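Local atomic coordinates of beta-glucanase (Podospora anserina, PDB entry 4LE4), a protein that probably hydrolyses beta-glucans as a glycoside hydrolase of family 131. Residues S199-G202 against A203-H206. Numbering follows the deposited sequence.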
loop_
_atom_site.group_PDB
_atom_site.type_symbol
_atom_site.label_atom_id
_atom_site.label_comp_id
_atom_site.label_asym_id
_atom_site.label_seq_id
_atom_site.Cartn_x
_atom_site.Cartn_y
_atom_site.Cartn_z
ATOM N N SER A 199 2.168 8.325 15.515
ATOM C CA SER A 199 0.939 8.880 16.068
ATOM C C SER A 199 -0.096 8.509 15.031
ATOM O O SER A 199 0.064 8.814 13.852
ATOM C CB SER A 199 1.058 10.405 16.208
ATOM O OG SER A 199 -0.006 10.964 16.975
ATOM N N SER A 200 -1.140 7.818 15.461
ATOM C CA SER A 200 -2.175 7.389 14.532
ATOM C C SER A 200 -3.472 7.186 15.265
ATOM O O SER A 200 -3.463 6.828 16.438
ATOM C CB SER A 200 -1.760 6.072 13.869
ATOM O OG SER A 200 -2.822 5.490 13.130
ATOM N N ASN A 201 -4.587 7.418 14.572
ATOM C CA ASN A 201 -5.915 7.203 15.161
ATOM C C ASN A 201 -6.450 5.842 14.722
ATOM O O ASN A 201 -7.544 5.449 15.124
ATOM C CB ASN A 201 -6.924 8.201 14.654
ATOM C CG ASN A 201 -7.597 7.709 13.390
ATOM O OD1 ASN A 201 -8.776 7.354 13.393
ATOM N ND2 ASN A 201 -6.834 7.648 12.310
ATOM N N GLY A 202 -5.720 5.144 13.859
ATOM C CA GLY A 202 -6.193 3.840 13.410
ATOM C C GLY A 202 -7.072 3.904 12.176
ATOM O O GLY A 202 -7.395 2.872 11.603
ATOM N N ALA A 203 -7.490 5.106 11.780
ATOM C CA ALA A 203 -8.301 5.290 10.578
ATOM C C ALA A 203 -7.475 6.237 9.736
ATOM O O ALA A 203 -7.938 7.301 9.345
ATOM C CB ALA A 203 -9.625 5.924 10.914
ATOM N N ASP A 204 -6.241 5.855 9.464
ATOM C CA ASP A 204 -5.393 6.731 8.686
ATOM C C ASP A 204 -4.253 6.052 7.942
ATOM O O ASP A 204 -3.225 6.675 7.684
ATOM C CB ASP A 204 -4.830 7.807 9.589
ATOM C CG ASP A 204 -4.006 7.230 10.707
ATOM O OD1 ASP A 204 -3.925 5.994 10.815
ATOM O OD2 ASP A 204 -3.434 8.015 11.494
ATOM N N TRP A 205 -4.423 4.777 7.620
ATOM C CA TRP A 205 -3.409 4.100 6.831
ATOM C C TRP A 205 -3.998 4.127 5.424
ATOM O O TRP A 205 -5.088 3.591 5.180
ATOM C CB TRP A 205 -3.199 2.661 7.268
ATOM C CG TRP A 205 -2.097 2.011 6.493
ATOM C CD1 TRP A 205 -0.910 2.580 6.098
ATOM C CD2 TRP A 205 -2.061 0.660 6.032
ATOM N NE1 TRP A 205 -0.135 1.660 5.422
ATOM C CE2 TRP A 205 -0.821 0.475 5.364
ATOM C CE3 TRP A 205 -2.953 -0.421 6.118
ATOM C CZ2 TRP A 205 -0.460 -0.731 4.787
ATOM C CZ3 TRP A 205 -2.577 -1.632 5.544
ATOM C CH2 TRP A 205 -1.347 -1.773 4.890
ATOM N N HIS A 206 -3.253 4.714 4.501
ATOM C CA HIS A 206 -3.718 4.887 3.134
ATOM C C HIS A 206 -3.159 3.825 2.212
ATOM O O HIS A 206 -2.011 3.884 1.805
ATOM C CB HIS A 206 -3.331 6.282 2.631
ATOM C CG HIS A 206 -3.994 7.393 3.379
ATOM N ND1 HIS A 206 -4.796 8.326 2.763
ATOM C CD2 HIS A 206 -3.982 7.715 4.696
ATOM C CE1 HIS A 206 -5.259 9.175 3.669
ATOM N NE2 HIS A 206 -4.780 8.823 4.851
HETATM O O HOH W 1 -1.101 9.093 11.309
HETATM O O HOH W 2 -5.921 2.968 9.368
#
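Between Ser200 and Asp204 the backbone reverses tightly over Asn201-Ala203, with Gly202 at positive phi (89°). The Asp204 carboxylate is turned back to the residues that precede the bend by a chi1 of 60°, which sets CG between the backbone N and the carbonyl carbon. Ser200 is the link across it: OG, lying anti to its own backbone N (chi1 170°), donates to Asp204 OD1 at 2.6 Å, on the syn lone pair of that oxygen, and accepts a bond from Gly202 N at 3.0 Å. The second carboxylate oxygen, OD2, takes a weak bond from Asn201 N (3.3 Å) and a shorter one from a water, 2.6 Å away, which also donates to Ser199 O, so both oxygens of this buried carboxylate have partners. Replacing Asp204 by alanine removes the carboxylate and is likely to leave the Ser200 hydroxyl, Asn201 N and the water without their acceptor. A second water, accepting from Asp204 N and donating weakly to Gly202 O, bridges the two. Past the bend, Asp204 pairs through its backbone with Glu121. An ST turn at Ser200-Gly202 opens the bend and the Asp204 carboxylate closes it, in the loop joining strands 188-195 and 205-207, which belong to different sheets of this concanavalin-clan catalytic domain.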